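Local coordinates for protein chaperone CupB2 (Pseudomonas aeruginosa, PDB 3Q48) that probably acts as a periplasmic folding chaperone of the pilus-chaperone family in the biogenesis of CupB fimbriae, at residues V185-V190 with Y230-D235; L59-I64 with P84-V89. All coordinates share one frame; numbering follows the deposited sequence.

Contact 1. Residues V185-V190 with Y230-D235; sequences VSFASV and YEVIND
Phe187 turns the edge of its ring toward the face of Tyr230 in an offset edge-to-face pair. The ring centroids lie 5.8 Å apart with planes at 82°, and the closest atoms are Phe187 CE1 and Tyr230 CD1, at 3.8 Å. Chi1 of Phe187, -54°, sets CG anti to the carbonyl carbon, and the CD1/CE1 side of the ring meets both Tyr230 and CG1 of Val232. Val232 CG1 also touches Val185 CG1 at 3.6 Å, and Val190 CG2 reaches Tyr230 CB, so an apolar layer runs along this face of the sheet. On the other face, Ser189 OG lies 3.7 Å from Glu231 CG, while the carboxylate of Glu231 goes on to a salt bridge with Arg239.

Behind these side chains the two strands run antiparallel around a beta bulge. Phe187 pairs with Val232 but Ser189 pairs with Glu231, which makes Ala188 the extra residue. Ala188 N still donates to Glu231 O at 2.8 Å, and Phe187 CA brings a C-H to the same carbonyl. Beyond the bulge Glu231 N donates to Ser189 O at 3.0 Å in a nearly straight bond (169°); before it, Ile233 N donates to Ser186 O, also at 3.0 Å. A water then continues the link, accepting from Ser186 N at 2.7 Å and donating to Ile233 O.

Farther out the Tyr230 hydroxyl hydrogen-bonds Ala156 O, while toward the other domain Ile233 and Ser186 touch Arg36 and Asp235 forms a salt bridge with Arg145, which places this end beside the interdomain cleft. The pair forms the middle of the four-stranded sheet of the C-terminal immunoglobulin-like domain, with strand 197-206 beside 185-194 and strand 239-245 beside 227-233.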
# COMPACT_ATOMS: atom_id res chain seq x y z
N VAL A 185 7.27 -0.95 4.04
CA VAL A 185 7.32 0.41 4.50
C VAL A 185 7.10 1.24 3.28
O VAL A 185 7.85 1.12 2.33
CB VAL A 185 8.69 0.70 5.18
CG1 VAL A 185 8.87 2.29 5.57
CG2 VAL A 185 8.85 -0.21 6.39
N SER A 186 6.05 2.03 3.27
CA SER A 186 5.74 2.90 2.12
C SER A 186 6.18 4.32 2.37
O SER A 186 5.83 4.90 3.40
CB SER A 186 4.23 2.89 1.83
OG SER A 186 3.84 1.55 1.57
N PHE A 187 6.95 4.88 1.44
CA PHE A 187 7.45 6.24 1.56
C PHE A 187 6.63 7.21 0.71
O PHE A 187 6.50 7.00 -0.51
CB PHE A 187 8.90 6.34 1.06
CG PHE A 187 9.84 5.39 1.73
CD1 PHE A 187 10.44 5.71 2.94
CD2 PHE A 187 10.18 4.18 1.10
CE1 PHE A 187 11.32 4.81 3.55
CE2 PHE A 187 11.08 3.29 1.70
CZ PHE A 187 11.65 3.60 2.92
N ALA A 188 6.12 8.29 1.33
CA ALA A 188 5.49 9.36 0.56
C ALA A 188 6.54 10.27 -0.01
O ALA A 188 6.29 11.00 -0.99
CB ALA A 188 4.50 10.17 1.42
N SER A 189 7.72 10.28 0.62
CA SER A 189 8.82 11.13 0.14
C SER A 189 10.07 10.71 0.82
O SER A 189 10.02 10.26 1.95
CB SER A 189 8.58 12.62 0.42
OG SER A 189 8.56 12.89 1.81
N VAL A 190 11.19 10.86 0.11
CA VAL A 190 12.51 10.57 0.62
C VAL A 190 13.37 11.71 0.13
O VAL A 190 13.26 12.12 -1.01
CB VAL A 190 13.04 9.25 0.03
CG1 VAL A 190 14.54 8.95 0.43
CG2 VAL A 190 12.12 8.13 0.44
N TYR A 230 12.70 11.11 5.67
CA TYR A 230 11.71 10.38 4.96
C TYR A 230 10.38 10.30 5.68
O TYR A 230 10.33 10.29 6.92
CB TYR A 230 12.25 8.98 4.61
CG TYR A 230 12.71 8.11 5.78
CD1 TYR A 230 11.81 7.29 6.43
CD2 TYR A 230 14.05 8.10 6.21
CE1 TYR A 230 12.22 6.45 7.49
CE2 TYR A 230 14.48 7.29 7.28
CZ TYR A 230 13.54 6.46 7.91
OH TYR A 230 13.88 5.63 8.96
N GLU A 231 9.29 10.21 4.90
CA GLU A 231 7.96 10.18 5.44
C GLU A 231 7.33 8.90 5.02
O GLU A 231 7.37 8.55 3.84
CB GLU A 231 7.09 11.32 4.90
CG GLU A 231 7.54 12.71 5.31
CD GLU A 231 6.57 13.84 4.94
OE1 GLU A 231 5.42 13.57 4.52
OE2 GLU A 231 6.96 15.01 5.08
N VAL A 232 6.66 8.24 5.96
CA VAL A 232 6.07 6.99 5.66
C VAL A 232 4.58 7.00 5.92
O VAL A 232 4.14 7.70 6.81
CB VAL A 232 6.78 5.89 6.47
CG1 VAL A 232 8.29 5.84 6.06
CG2 VAL A 232 6.67 6.17 7.90
N ILE A 233 3.82 6.23 5.16
CA ILE A 233 2.39 6.13 5.28
C ILE A 233 2.02 5.01 6.24
O ILE A 233 2.40 3.85 6.05
CB ILE A 233 1.77 5.91 3.89
CG1 ILE A 233 2.12 7.08 2.97
CG2 ILE A 233 0.21 5.82 3.95
CD1 ILE A 233 2.27 6.73 1.48
N ASN A 234 1.27 5.34 7.29
CA ASN A 234 0.86 4.35 8.25
C ASN A 234 -0.36 3.58 7.74
O ASN A 234 -0.81 3.82 6.65
CB ASN A 234 0.62 5.01 9.64
CG ASN A 234 -0.55 6.02 9.65
OD1 ASN A 234 -1.47 5.95 8.85
ND2 ASN A 234 -0.50 6.97 10.59
N ASP A 235 -0.90 2.66 8.56
CA ASP A 235 -2.05 1.80 8.23
C ASP A 235 -3.30 2.58 7.85
O ASP A 235 -4.12 2.08 7.07
CB ASP A 235 -2.40 0.92 9.45
CG ASP A 235 -1.49 -0.32 9.59
OD1 ASP A 235 -0.55 -0.56 8.77
OD2 ASP A 235 -1.76 -1.08 10.55
O HOH W 1 4.56 2.08 5.50

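Contact 2. Residues L59-I64 with P84-V89; sequences LAQAWI and PAVTRV
Ala85 O is approached by three groups of the facing strand: the N-H of Ala62 at 2.8 Å in a hydrogen bond, Gln61 CA at 3.2 Å in a C-H...O contact, and Gln61 CG at 3.5 Å. The N-H bond opens an antiparallel pairing inside the immunoglobulin-like N-terminal domain of the PapD type, between strands 58-65 and 80-89. Farther along, Ala60 and Thr87 form a hydrogen-bonded pair, each N-H reaching the other's carbonyl oxygen. Gln61 with Val86 and Leu59 with Arg88 form the flanking non-hydrogen-bonded pairs.

On the face bearing these four residues the side chains touch at van der Waals distance: Leu59 CD2 lies 4.1 Å from Arg88 CA, and Gln61 CG is 4.2 Å from Val86 CG2. The guanidinium of Arg88 leaves the pair for a salt bridge with Glu90. On the other face Ala60 and Val89 are buried, and Thr87 touches Ala95 and Leu97 of the adjoining strand 93-101. Chi1 of Thr87, -176°, carries OG1 anti to the backbone N; from there it makes a weak hydrogen bond to Arg88 O. The small Ala60 CB is met by two methyls, Thr87 CG2 at 4.0 Å and Val89 CG2 at 3.9 Å.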
# COMPACT_ATOMS: atom_id res chain seq x y z
N LEU A 59 -21.52 2.19 -11.64
CA LEU A 59 -21.18 0.83 -11.26
C LEU A 59 -19.74 0.76 -10.82
O LEU A 59 -18.84 1.29 -11.47
CB LEU A 59 -21.44 -0.19 -12.39
CG LEU A 59 -22.85 -0.42 -12.94
CD1 LEU A 59 -22.87 -1.42 -14.13
CD2 LEU A 59 -23.81 -0.84 -11.88
N ALA A 60 -19.53 0.07 -9.71
CA ALA A 60 -18.19 -0.12 -9.21
C ALA A 60 -17.84 -1.60 -9.29
O ALA A 60 -18.51 -2.42 -8.68
CB ALA A 60 -18.08 0.37 -7.78
N GLN A 61 -16.78 -1.92 -10.04
CA GLN A 61 -16.24 -3.28 -10.09
C GLN A 61 -14.96 -3.34 -9.27
O GLN A 61 -14.09 -2.47 -9.38
CB GLN A 61 -15.95 -3.68 -11.53
CG GLN A 61 -15.65 -5.17 -11.77
CD GLN A 61 -15.44 -5.43 -13.27
OE1 GLN A 61 -16.14 -4.87 -14.11
NE2 GLN A 61 -14.45 -6.24 -13.61
N ALA A 62 -14.84 -4.40 -8.49
CA ALA A 62 -13.80 -4.56 -7.50
C ALA A 62 -13.25 -5.96 -7.66
O ALA A 62 -14.02 -6.88 -7.92
CB ALA A 62 -14.40 -4.37 -6.13
N TRP A 63 -11.93 -6.12 -7.52
CA TRP A 63 -11.23 -7.40 -7.67
C TRP A 63 -9.83 -7.23 -7.12
O TRP A 63 -9.29 -6.11 -7.14
CB TRP A 63 -11.20 -7.91 -9.15
CG TRP A 63 -10.22 -7.26 -10.07
CD1 TRP A 63 -8.97 -7.71 -10.38
CD2 TRP A 63 -10.40 -6.06 -10.84
NE1 TRP A 63 -8.36 -6.88 -11.29
CE2 TRP A 63 -9.21 -5.85 -11.58
CE3 TRP A 63 -11.45 -5.13 -10.95
CZ2 TRP A 63 -9.02 -4.75 -12.40
CZ3 TRP A 63 -11.27 -4.03 -11.79
CH2 TRP A 63 -10.06 -3.86 -12.51
N ILE A 64 -9.24 -8.35 -6.70
CA ILE A 64 -7.90 -8.39 -6.14
C ILE A 64 -6.92 -9.13 -7.01
O ILE A 64 -7.22 -10.21 -7.53
CB ILE A 64 -7.94 -8.99 -4.71
CG1 ILE A 64 -8.60 -7.97 -3.75
CG2 ILE A 64 -6.56 -9.29 -4.21
CD1 ILE A 64 -9.40 -8.60 -2.80
N PRO A 84 -19.77 -7.33 -3.04
CA PRO A 84 -20.10 -7.90 -4.36
C PRO A 84 -19.07 -7.41 -5.41
O PRO A 84 -18.45 -6.35 -5.22
CB PRO A 84 -21.51 -7.36 -4.64
CG PRO A 84 -21.64 -6.13 -3.80
CD PRO A 84 -20.69 -6.24 -2.64
N ALA A 85 -18.86 -8.17 -6.47
CA ALA A 85 -17.77 -7.87 -7.42
C ALA A 85 -18.10 -6.63 -8.26
O ALA A 85 -17.20 -5.96 -8.73
CB ALA A 85 -17.46 -9.07 -8.32
N VAL A 86 -19.39 -6.34 -8.42
CA VAL A 86 -19.89 -5.22 -9.17
C VAL A 86 -21.00 -4.62 -8.32
O VAL A 86 -21.91 -5.32 -7.83
CB VAL A 86 -20.47 -5.67 -10.55
CG1 VAL A 86 -20.70 -4.45 -11.46
CG2 VAL A 86 -19.55 -6.68 -11.29
N THR A 87 -20.95 -3.30 -8.15
CA THR A 87 -21.97 -2.65 -7.33
C THR A 87 -22.40 -1.25 -7.85
O THR A 87 -21.65 -0.48 -8.42
CB THR A 87 -21.62 -2.76 -5.82
OG1 THR A 87 -22.67 -2.20 -5.04
CG2 THR A 87 -20.36 -2.06 -5.49
N ARG A 88 -23.69 -0.99 -7.75
CA ARG A 88 -24.23 0.31 -7.98
C ARG A 88 -23.93 1.18 -6.75
O ARG A 88 -24.06 0.72 -5.60
CB ARG A 88 -25.73 0.19 -8.12
CG ARG A 88 -26.36 1.35 -8.82
CD ARG A 88 -27.86 1.35 -8.57
NE ARG A 88 -28.51 2.12 -9.63
CZ ARG A 88 -29.06 3.31 -9.43
NH1 ARG A 88 -29.08 3.83 -8.21
NH2 ARG A 88 -29.60 3.94 -10.46
N VAL A 89 -23.56 2.43 -6.98
CA VAL A 89 -23.29 3.33 -5.89
C VAL A 89 -24.15 4.56 -6.15
O VAL A 89 -23.95 5.23 -7.16
CB VAL A 89 -21.79 3.69 -5.84
CG1 VAL A 89 -21.46 4.43 -4.55
CG2 VAL A 89 -20.89 2.41 -6.01

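Overall arrangement
Contacts 1 and 2 each join antiparallel neighbouring strands, but in the two different immunoglobulin-like domains of the chaperone, with centres about 29 Å apart and nearest atoms about 15 Å apart. They share no strand and lie in series along the chain. Contact 1 is buried, close to the junction between the domains; it relies on aromatic and branched side chains, a bulge and a bridging water. Contact 2, farther from the chain's centre, is only partly buried: one face carries exposed leucine, valine and arginine, the other alanine and threonine beside a buried valine. Its three bridged pairs follow one another without a shift, and its cross-strand hydrogen bonds are all backbone to backbone.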